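Local structure of 4-aminobutyrate transaminase (Acinetobacter baumannii, 6WOP) at residues Phe74-Tyr79 with Gly296-Gly301; Ala330-Thr335 with Ser355-Glu360; Leu382-Gly385 with Ile391-Leu394. The protein probably catalyses the pyridoxal 5'-phosphate-dependent transfer of the amino group of 4-aminobutyrate to 2-oxoglutarate. One frame throughout, in Å; residues are numbered along the deposited sequence.

Interaction 1: Phe74-Tyr79 with Gly296-Gly301; sequences FTHTAY and GGTYAG
The side-chain contact is made by the imidazole of His-76 with Thr-298. His-76 CE1 comes within 3.2 Å of Thr-298 O, which sits at the edge of the ring and in its plane, while Thr-298 CG2 stands 4.0 Å from the same CE1 atom. With CG anti to the backbone N (chi1 172°), the ring reaches across to the second loop. Ala-78 N, two residues further along the chain, sits over one ring face near its rim. Further along, Ala-78 CA lies 4.1 Å from Thr-298 O, and Tyr-79 CB is 4.5 Å from Ala-300 O.

No direct hydrogen bond joins the two loops; the polar part is carried by one water. It accepts from Tyr-79 N at 2.9 Å and faces Ala-300 O at 2.6 Å and Thr-298 O at 3.1 Å. Acceptors around this water outnumber its protons, so it probably shares them among the carbonyls.

Other polar groups turn to the second subunit. His-76 NE2 is bonded to Gly-50 O there, and Thr-298 OG1 to Lys-269 NZ, probably the lysine that carries the cofactor, as in relatives. The backbone nitrogens of Thr-298 and Tyr-299 hold a tartrate, probably from the crystallisation liquor.

The chemistry implies a seam bridged by water and completed at the subunit interface. The bond from His-76 NE2 to Gly-50 O of the second subunit probably sets the ring's rotation, with Thr-298 O lying at the CE1 edge. The tartrate bound by backbone nitrogens suggests that this loop can bind anions, consistent with its role in related aminotransferases, where it helps hold the cofactor phosphate of the partner subunit.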
ATOM      1  N   PHE A  74      15.914  -0.788  40.371  1.00 16.20           N
ATOM      2  CA  PHE A  74      15.205  -1.665  39.436  1.00 16.67           C
ATOM      3  C   PHE A  74      15.679  -1.322  38.033  1.00 17.85           C
ATOM      4  O   PHE A  74      16.097  -0.192  37.774  1.00 19.89           O
ATOM      5  CB  PHE A  74      13.672  -1.546  39.546  1.00 15.73           C
ATOM      6  CG  PHE A  74      13.131  -0.155  39.348  1.00 17.09           C
ATOM      7  CD1 PHE A  74      13.096   0.734  40.401  1.00 19.01           C
ATOM      8  CD2 PHE A  74      12.697   0.271  38.094  1.00 19.27           C
ATOM      9  CE1 PHE A  74      12.638   2.001  40.238  1.00 21.40           C
ATOM     10  CE2 PHE A  74      12.193   1.565  37.927  1.00 18.19           C
ATOM     11  CZ  PHE A  74      12.191   2.419  38.986  1.00 19.33           C
ATOM     12  N   THR A  75      15.639  -2.314  37.138  1.00 13.65           N
ATOM     13  CA  THR A  75      16.044  -2.085  35.773  1.00 13.02           C
ATOM     14  C   THR A  75      14.892  -2.113  34.794  1.00 15.68           C
ATOM     15  O   THR A  75      15.059  -1.612  33.679  1.00 15.81           O
ATOM     16  CB  THR A  75      17.064  -3.128  35.292  1.00 15.04           C
ATOM     17  OG1 THR A  75      16.375  -4.344  34.965  1.00 16.81           O
ATOM     18  CG2 THR A  75      18.103  -3.460  36.378  1.00 16.79           C
ATOM     19  N   HIS A  76      13.745  -2.632  35.173  1.00 13.99           N
ATOM     20  CA  HIS A  76      12.636  -2.769  34.228  1.00 14.17           C
ATOM     21  C   HIS A  76      11.363  -3.092  34.995  1.00 17.47           C
ATOM     22  O   HIS A  76      11.319  -4.088  35.747  1.00 18.13           O
ATOM     23  CB  HIS A  76      12.883  -3.900  33.208  1.00 14.46           C
ATOM     24  CG  HIS A  76      11.663  -4.173  32.373  1.00 16.86           C
ATOM     25  ND1 HIS A  76      11.326  -3.427  31.254  1.00 16.43           N
ATOM     26  CD2 HIS A  76      10.696  -5.111  32.513  1.00 16.35           C
ATOM     27  CE1 HIS A  76      10.205  -3.915  30.739  1.00 13.10           C
ATOM     28  NE2 HIS A  76       9.812  -4.936  31.485  1.00 13.74           N
ATOM     29  N   THR A  77      10.324  -2.250  34.829  1.00 16.47           N
ATOM     30  CA  THR A  77       8.978  -2.589  35.291  1.00 16.75           C
ATOM     31  C   THR A  77       7.952  -2.709  34.179  1.00 18.03           C
ATOM     32  O   THR A  77       6.871  -3.261  34.438  1.00 17.49           O
ATOM     33  CB  THR A  77       8.457  -1.521  36.275  1.00 19.65           C
ATOM     34  OG1 THR A  77       8.333  -0.252  35.606  1.00 20.68           O
ATOM     35  CG2 THR A  77       9.386  -1.370  37.498  1.00 21.95           C
ATOM     36  N   ALA A  78       8.262  -2.212  32.964  1.00 18.67           N
ATOM     37  CA  ALA A  78       7.321  -1.850  31.906  1.00 17.91           C
ATOM     38  C   ALA A  78       6.538  -0.646  32.375  1.00 16.84           C
ATOM     39  O   ALA A  78       5.648  -0.771  33.224  1.00 16.96           O
ATOM     40  CB  ALA A  78       6.378  -3.004  31.525  1.00 17.14           C
ATOM     41  N   TYR A  79       6.940   0.542  31.904  1.00 17.03           N
ATOM     42  CA  TYR A  79       6.324   1.769  32.403  1.00 19.23           C
ATOM     43  C   TYR A  79       4.793   1.722  32.294  1.00 20.28           C
ATOM     44  O   TYR A  79       4.088   2.238  33.164  1.00 19.20           O
ATOM     45  CB  TYR A  79       6.884   2.941  31.628  1.00 19.05           C
ATOM     46  CG  TYR A  79       6.248   4.297  31.968  1.00 18.00           C
ATOM     47  CD1 TYR A  79       6.694   5.050  33.054  1.00 16.71           C
ATOM     48  CD2 TYR A  79       5.247   4.816  31.166  1.00 19.45           C
ATOM     49  CE1 TYR A  79       6.126   6.289  33.358  1.00 18.93           C
ATOM     50  CE2 TYR A  79       4.646   6.084  31.446  1.00 19.63           C
ATOM     51  CZ  TYR A  79       5.108   6.787  32.558  1.00 20.65           C
ATOM     52  OH  TYR A  79       4.542   8.000  32.864  1.00 22.47           O
ATOM     53  N   GLY A 296       3.157   3.078  23.251  1.00 22.71           N
ATOM     54  CA  GLY A 296       3.745   2.398  24.407  1.00 23.07           C
ATOM     55  C   GLY A 296       4.891   1.525  23.948  1.00 20.77           C
ATOM     56  O   GLY A 296       5.473   1.761  22.901  1.00 21.35           O
ATOM     57  N   GLY A 297       5.133   0.454  24.710  1.00 23.11           N
ATOM     58  CA  GLY A 297       6.273  -0.370  24.338  1.00 24.16           C
ATOM     59  C   GLY A 297       6.998  -0.957  25.542  1.00 22.34           C
ATOM     60  O   GLY A 297       7.167  -0.276  26.550  1.00 24.36           O
ATOM     61  N   THR A 298       7.415  -2.211  25.421  1.00 20.30           N
ATOM     62  CA  THR A 298       7.961  -2.983  26.545  1.00 18.91           C
ATOM     63  C   THR A 298       9.207  -2.325  27.118  1.00 19.79           C
ATOM     64  O   THR A 298       9.313  -2.072  28.328  1.00 18.72           O
ATOM     65  CB  THR A 298       8.295  -4.408  26.062  1.00 20.20           C
ATOM     66  OG1 THR A 298       7.104  -5.076  25.669  1.00 22.12           O
ATOM     67  CG2 THR A 298       8.927  -5.231  27.224  1.00 17.95           C
ATOM     68  N   TYR A 299      10.186  -2.060  26.267  1.00 17.44           N
ATOM     69  CA  TYR A 299      11.433  -1.458  26.735  1.00 18.79           C
ATOM     70  C   TYR A 299      11.397   0.062  26.776  1.00 18.59           C
ATOM     71  O   TYR A 299      12.398   0.680  27.151  1.00 26.01           O
ATOM     72  CB  TYR A 299      12.598  -1.867  25.841  1.00 18.48           C
ATOM     73  CG  TYR A 299      13.011  -3.340  25.909  1.00 18.54           C
ATOM     74  CD1 TYR A 299      13.105  -4.035  27.154  1.00 15.75           C
ATOM     75  CD2 TYR A 299      13.394  -3.988  24.754  1.00 18.75           C
ATOM     76  CE1 TYR A 299      13.531  -5.419  27.168  1.00 15.37           C
ATOM     77  CE2 TYR A 299      13.788  -5.359  24.739  1.00 15.58           C
ATOM     78  CZ  TYR A 299      13.839  -6.049  25.927  1.00 19.35           C
ATOM     79  OH  TYR A 299      14.252  -7.365  25.848  1.00 16.86           O
ATOM     80  N   ALA A 300      10.313   0.692  26.366  1.00 14.60           N
ATOM     81  CA  ALA A 300      10.280   2.135  26.245  1.00 14.54           C
ATOM     82  C   ALA A 300      10.676   2.828  27.566  1.00 15.78           C
ATOM     83  O   ALA A 300      10.179   2.462  28.628  1.00 18.61           O
ATOM     84  CB  ALA A 300       8.847   2.566  25.877  1.00 14.00           C
ATOM     85  N   GLY A 301      11.526   3.859  27.484  1.00 17.16           N
ATOM     86  CA  GLY A 301      11.853   4.656  28.670  1.00 14.58           C
ATOM     87  C   GLY A 301      12.502   3.803  29.739  1.00 16.07           C
ATOM     88  O   GLY A 301      12.128   3.867  30.908  1.00 18.02           O
TER
HETATM   89  O   HOH W   1       8.493   0.674  29.421  1.00 21.88           O

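Interaction 2: Ala330-Thr335 with Ser355-Glu360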
ATOM      1  N   ALA A 330      35.053  24.724  15.736  1.00 26.58           N
ATOM      2  CA  ALA A 330      35.801  25.792  15.108  1.00 28.84           C
ATOM      3  C   ALA A 330      37.233  25.341  14.816  1.00 34.88           C
ATOM      4  O   ALA A 330      37.781  25.641  13.740  1.00 30.45           O
ATOM      5  CB  ALA A 330      35.780  27.046  15.991  1.00 34.72           C
ATOM      6  N   GLU A 331      37.853  24.612  15.763  1.00 30.56           N
ATOM      7  CA  GLU A 331      39.236  24.180  15.625  1.00 30.55           C
ATOM      8  C   GLU A 331      39.370  23.114  14.552  1.00 32.11           C
ATOM      9  O   GLU A 331      40.333  23.133  13.751  1.00 29.94           O
ATOM     10  CB  GLU A 331      39.768  23.659  16.965  1.00 30.27           C
ATOM     11  CG  GLU A 331      41.224  23.254  16.860  1.00 32.87           C
ATOM     12  CD  GLU A 331      41.876  22.877  18.181  1.00 41.38           C
ATOM     13  OE1 GLU A 331      43.082  22.548  18.134  1.00 48.05           O
ATOM     14  OE2 GLU A 331      41.210  22.925  19.231  1.00 38.00           O
ATOM     15  N   LEU A 332      38.416  22.168  14.520  1.00 26.18           N
ATOM     16  CA  LEU A 332      38.401  21.215  13.423  1.00 27.43           C
ATOM     17  C   LEU A 332      38.183  21.904  12.071  1.00 29.03           C
ATOM     18  O   LEU A 332      38.799  21.508  11.071  1.00 29.97           O
ATOM     19  CB  LEU A 332      37.337  20.142  13.668  1.00 26.94           C
ATOM     20  CG  LEU A 332      36.946  19.250  12.467  1.00 28.29           C
ATOM     21  CD1 LEU A 332      38.120  18.520  11.890  1.00 27.87           C
ATOM     22  CD2 LEU A 332      35.887  18.207  12.894  1.00 24.88           C
ATOM     23  N   VAL A 333      37.297  22.907  11.988  1.00 27.10           N
ATOM     24  CA  VAL A 333      37.076  23.544  10.690  1.00 28.47           C
ATOM     25  C   VAL A 333      38.351  24.243  10.206  1.00 34.29           C
ATOM     26  O   VAL A 333      38.734  24.127   9.035  1.00 32.94           O
ATOM     27  CB  VAL A 333      35.860  24.496  10.749  1.00 29.67           C
ATOM     28  CG1 VAL A 333      35.829  25.459   9.575  1.00 31.10           C
ATOM     29  CG2 VAL A 333      34.553  23.705  10.675  1.00 29.50           C
ATOM     30  N   ALA A 334      39.066  24.939  11.101  1.00 31.63           N
ATOM     31  CA  ALA A 334      40.307  25.578  10.676  1.00 33.91           C
ATOM     32  C   ALA A 334      41.309  24.551  10.165  1.00 33.81           C
ATOM     33  O   ALA A 334      42.090  24.848   9.258  1.00 35.58           O
ATOM     34  CB  ALA A 334      40.910  26.389  11.823  1.00 37.77           C
ATOM     35  N   THR A 335      41.379  23.371  10.800  1.00 32.10           N
ATOM     36  CA  THR A 335      42.243  22.299  10.305  1.00 32.19           C
ATOM     37  C   THR A 335      41.813  21.831   8.907  1.00 32.07           C
ATOM     38  O   THR A 335      42.653  21.601   8.035  1.00 37.72           O
ATOM     39  CB  THR A 335      42.218  21.138  11.297  1.00 34.57           C
ATOM     40  OG1 THR A 335      43.045  21.482  12.394  1.00 35.59           O
ATOM     41  CG2 THR A 335      42.815  19.896  10.736  1.00 34.49           C
ATOM     42  N   SER A 355      29.622  21.147  16.417  1.00 27.53           N
ATOM     43  CA  SER A 355      30.548  20.050  16.151  1.00 22.06           C
ATOM     44  C   SER A 355      29.858  18.927  15.404  1.00 24.20           C
ATOM     45  O   SER A 355      30.354  17.806  15.391  1.00 25.99           O
ATOM     46  CB  SER A 355      31.192  19.528  17.452  1.00 25.35           C
ATOM     47  OG  SER A 355      32.343  20.333  17.816  1.00 26.56           O
ATOM     48  N   MET A 356      28.846  19.292  14.604  1.00 23.52           N
ATOM     49  CA  MET A 356      28.385  18.452  13.507  1.00 22.23           C
ATOM     50  C   MET A 356      29.131  18.956  12.273  1.00 23.43           C
ATOM     51  O   MET A 356      28.664  19.872  11.578  1.00 24.96           O
ATOM     52  CB  MET A 356      26.869  18.529  13.347  1.00 23.22           C
ATOM     53  CG  MET A 356      26.257  17.190  13.192  1.00 25.09           C
ATOM     54  SD  MET A 356      24.501  17.230  13.279  1.00 24.24           S
ATOM     55  CE  MET A 356      24.207  15.693  12.451  1.00 21.44           C
ATOM     56  N   VAL A 357      30.331  18.385  12.039  1.00 25.82           N
ATOM     57  CA  VAL A 357      31.279  18.828  11.015  1.00 27.28           C
ATOM     58  C   VAL A 357      31.608  17.669  10.088  1.00 25.82           C
ATOM     59  O   VAL A 357      31.805  16.535  10.546  1.00 23.86           O
ATOM     60  CB  VAL A 357      32.604  19.367  11.627  1.00 28.15           C
ATOM     61  CG1 VAL A 357      33.574  19.893  10.494  1.00 24.78           C
ATOM     62  CG2 VAL A 357      32.336  20.434  12.638  1.00 30.07           C
ATOM     63  N   ALA A 358      31.746  17.975   8.794  1.00 25.34           N
ATOM     64  CA  ALA A 358      32.107  16.975   7.797  1.00 24.75           C
ATOM     65  C   ALA A 358      32.982  17.604   6.728  1.00 27.56           C
ATOM     66  O   ALA A 358      32.842  18.786   6.418  1.00 28.00           O
ATOM     67  CB  ALA A 358      30.868  16.381   7.126  1.00 21.53           C
ATOM     68  N   VAL A 359      33.821  16.778   6.096  1.00 26.82           N
ATOM     69  CA  VAL A 359      34.614  17.180   4.935  1.00 25.77           C
ATOM     70  C   VAL A 359      34.258  16.262   3.761  1.00 26.03           C
ATOM     71  O   VAL A 359      34.175  15.039   3.923  1.00 24.74           O
ATOM     72  CB  VAL A 359      36.117  17.163   5.221  1.00 28.10           C
ATOM     73  CG1 VAL A 359      36.629  15.746   5.470  1.00 30.76           C
ATOM     74  CG2 VAL A 359      36.871  17.856   4.071  1.00 27.90           C
ATOM     75  N   GLU A 360      33.966  16.846   2.609  1.00 30.91           N
ATOM     76  CA  GLU A 360      33.637  16.049   1.425  1.00 28.05           C
ATOM     77  C   GLU A 360      34.841  16.031   0.500  1.00 28.84           C
ATOM     78  O   GLU A 360      35.501  17.067   0.278  1.00 30.00           O
ATOM     79  CB  GLU A 360      32.424  16.579   0.652  1.00 27.21           C
ATOM     80  CG  GLU A 360      32.065  15.688  -0.567  1.00 27.58           C
ATOM     81  CD  GLU A 360      30.647  15.921  -1.023  1.00 29.74           C
ATOM     82  OE1 GLU A 360      30.277  15.583  -2.174  1.00 32.42           O
ATOM     83  OE2 GLU A 360      29.915  16.503  -0.218  1.00 30.16           O
TER
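This is a purely apolar helix-on-sheet contact in which Leu-332 and Val-333 of helix 321-342 rest on Val-357 of strand 356-361. Val-357 is the one strand residue that both helix side chains touch, and it points toward the helix. Leu-332 CD2 lies 3.7 Å from Val-357 CB and equally near CG1, the two side chains running past one another in opposite directions. A chi1 of 166° swings Leu-332 CG away from the backbone N and brings CD2 alongside the valine. Val-333 comes in obliquely with a single methyl, CG2, which is 3.9 Å from Val-357 CG1. One valine methyl, CG1, therefore serves two helix residues one position apart.

Neighbours extend the apolar layer: Leu-332 also touches Phe-393 of the adjacent strand and Phe-404 and Leu-408 of helix 401-416, while Val-333 and Val-357 both reach Ala-352 of strand 347-353. At the far end of the segment, away from the helix, Glu-360 makes salt bridges with Arg-351 and Lys-177. Helices packed on a mixed sheet, as here, are characteristic of the small domain of fold-type I aminotransferases.

Interaction 3: Leu382-Gly385 with Ile391-Leu394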
ATOM      1  N   LEU A 382      34.562   7.914  10.658  1.00 19.52           N
ATOM      2  CA  LEU A 382      33.407   7.451   9.886  1.00 20.28           C
ATOM      3  C   LEU A 382      33.237   8.195   8.562  1.00 23.16           C
ATOM      4  O   LEU A 382      33.481   9.405   8.483  1.00 23.22           O
ATOM      5  CB  LEU A 382      32.123   7.632  10.674  1.00 20.13           C
ATOM      6  CG  LEU A 382      32.067   7.009  12.080  1.00 21.81           C
ATOM      7  CD1 LEU A 382      30.795   7.505  12.729  1.00 24.49           C
ATOM      8  CD2 LEU A 382      32.102   5.484  11.990  1.00 23.04           C
ATOM      9  N   THR A 383      32.712   7.483   7.555  1.00 21.50           N
ATOM     10  CA  THR A 383      32.295   8.113   6.297  1.00 26.38           C
ATOM     11  C   THR A 383      30.768   8.163   6.172  1.00 27.53           C
ATOM     12  O   THR A 383      30.017   7.626   6.989  1.00 31.16           O
ATOM     13  CB  THR A 383      32.881   7.402   5.077  1.00 31.03           C
ATOM     14  OG1 THR A 383      32.446   6.032   5.056  1.00 29.63           O
ATOM     15  CG2 THR A 383      34.434   7.509   5.070  1.00 31.51           C
ATOM     16  N   CYS A 384      30.290   8.860   5.153  1.00 24.57           N
ATOM     17  CA  CYS A 384      28.868   9.078   4.992  1.00 27.21           C
ATOM     18  C   CYS A 384      28.668   9.465   3.550  1.00 27.61           C
ATOM     19  O   CYS A 384      29.598   9.356   2.739  1.00 29.11           O
ATOM     20  CB  CYS A 384      28.342  10.190   5.896  1.00 30.40           C
ATOM     21  SG  CYS A 384      29.424  11.666   6.056  1.00 45.48           S
ATOM     22  N   GLY A 385      27.407   9.777   3.246  1.00 26.05           N
ATOM     23  CA  GLY A 385      27.113  10.464   1.999  1.00 24.87           C
ATOM     24  C   GLY A 385      26.646   9.495   0.945  1.00 28.31           C
ATOM     25  O   GLY A 385      27.005   8.308   0.945  1.00 27.12           O
ATOM     26  N   ILE A 391      33.706  12.446   5.012  1.00 24.24           N
ATOM     27  CA  ILE A 391      34.128  12.034   6.360  1.00 22.57           C
ATOM     28  C   ILE A 391      33.399  12.917   7.345  1.00 24.10           C
ATOM     29  O   ILE A 391      33.484  14.144   7.254  1.00 25.57           O
ATOM     30  CB  ILE A 391      35.645  12.176   6.535  1.00 26.22           C
ATOM     31  CG1 ILE A 391      36.383  11.276   5.552  1.00 25.72           C
ATOM     32  CG2 ILE A 391      36.078  11.952   8.037  1.00 25.57           C
ATOM     33  CD1 ILE A 391      37.837  11.668   5.407  1.00 29.48           C
ATOM     34  N   ARG A 392      32.685  12.319   8.292  1.00 20.25           N
ATOM     35  CA  ARG A 392      31.924  13.108   9.250  1.00 24.27           C
ATOM     36  C   ARG A 392      32.575  12.939  10.601  1.00 24.28           C
ATOM     37  O   ARG A 392      33.190  11.903  10.865  1.00 29.45           O
ATOM     38  CB  ARG A 392      30.453  12.648   9.316  1.00 22.90           C
ATOM     39  CG  ARG A 392      30.350  11.149   9.652  1.00 24.46           C
ATOM     40  CD  ARG A 392      28.885  10.771   9.831  1.00 28.41           C
ATOM     41  NE  ARG A 392      28.645   9.352   9.568  1.00 30.18           N
ATOM     42  CZ  ARG A 392      27.523   8.711   9.868  1.00 26.32           C
ATOM     43  NH1 ARG A 392      26.544   9.350  10.478  1.00 27.35           N
ATOM     44  NH2 ARG A 392      27.387   7.425   9.564  1.00 26.15           N
ATOM     45  N   PHE A 393      32.494  13.970  11.448  1.00 19.97           N
ATOM     46  CA  PHE A 393      33.208  13.966  12.733  1.00 17.83           C
ATOM     47  C   PHE A 393      32.214  13.984  13.880  1.00 18.60           C
ATOM     48  O   PHE A 393      31.413  14.923  14.004  1.00 19.97           O
ATOM     49  CB  PHE A 393      34.159  15.166  12.800  1.00 21.35           C
ATOM     50  CG  PHE A 393      35.186  15.130  11.731  1.00 25.21           C
ATOM     51  CD1 PHE A 393      36.365  14.412  11.931  1.00 27.63           C
ATOM     52  CD2 PHE A 393      34.948  15.740  10.500  1.00 25.05           C
ATOM     53  CE1 PHE A 393      37.326  14.302  10.921  1.00 28.84           C
ATOM     54  CE2 PHE A 393      35.890  15.630   9.471  1.00 24.67           C
ATOM     55  CZ  PHE A 393      37.087  14.901   9.699  1.00 26.30           C
ATOM     56  N   LEU A 394      32.267  12.942  14.720  1.00 21.11           N
ATOM     57  CA  LEU A 394      31.341  12.725  15.828  1.00 18.23           C
ATOM     58  C   LEU A 394      32.055  12.404  17.134  1.00 19.55           C
ATOM     59  O   LEU A 394      31.545  11.603  17.966  1.00 19.77           O
ATOM     60  CB  LEU A 394      30.391  11.590  15.469  1.00 17.58           C
ATOM     61  CG  LEU A 394      29.431  12.058  14.383  1.00 18.60           C
ATOM     62  CD1 LEU A 394      28.677  10.792  13.760  1.00 18.32           C
ATOM     63  CD2 LEU A 394      28.463  13.054  14.990  1.00 18.47           C
TER
HETATM   64  O   HOH W   2      34.793  10.330  11.986  1.00 31.73           O
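Leu-382 O is gripped by two groups of the facing strand: it accepts a hydrogen bond from Arg-392 N at 3.0 Å (N-H...O angle 156°), and Ile-391 CA makes a bent C-H...O contact with it at 3.4 Å. The strands 382-384 and 391-393 are splayed, their N-to-C directions 121° apart, and a water links Leu-382 N, at 2.8 Å, to Arg-392 O. Thr-383 and Ile-391 form a non-hydrogen-bonded antiparallel pair.

The Arg-392 side chain turns back over strand 382-384. Its CG lies between the backbone N and carbonyl carbon (chi1 56°), and the chain then extends past Cys-384, whose SG is 3.6 Å from Arg-392 CB. At the guanidinium edge NE makes a weak bond of 3.4 Å to Thr-383 O, while Leu-382 CD1 lies over one face. Leu-382 CD1 is also 4.0 Å from Leu-394 CD1, where the two side chains cross at about a right angle. These contacts probably help to direct the outer nitrogens, of which NH2 forms a salt bridge with Glu-212. The hairpin of strands 379-384 and 390-393 thus presents an arginine-glutamate pair that probably corresponds to the active-site switch known in related 4-aminobutyrate and ornithine aminotransferases.

Overall arrangement
All three contacts are largely buried, but in different surroundings. Interactions 2 and 3 meet at one sheet, through adjacent strands 356-361 and 390-393, their centres about 11 Å apart: Val-357 O and Phe-393 N, 2.8 Å apart, and Val-359 O and Ile-391 N, 2.9 Å apart, probably pair these strands. Leu-332 of interaction 2 also packs on Phe-393 of interaction 3. The first of these two contacts is hydrocarbon alone, whereas the hairpin adds backbone bonds and an arginine. Interaction 1 lies across the chain's centre, about 33 Å (centres) from interaction 3; it joins loops without regular structure, relies on water and carbonyls, and is buried partly by another subunit.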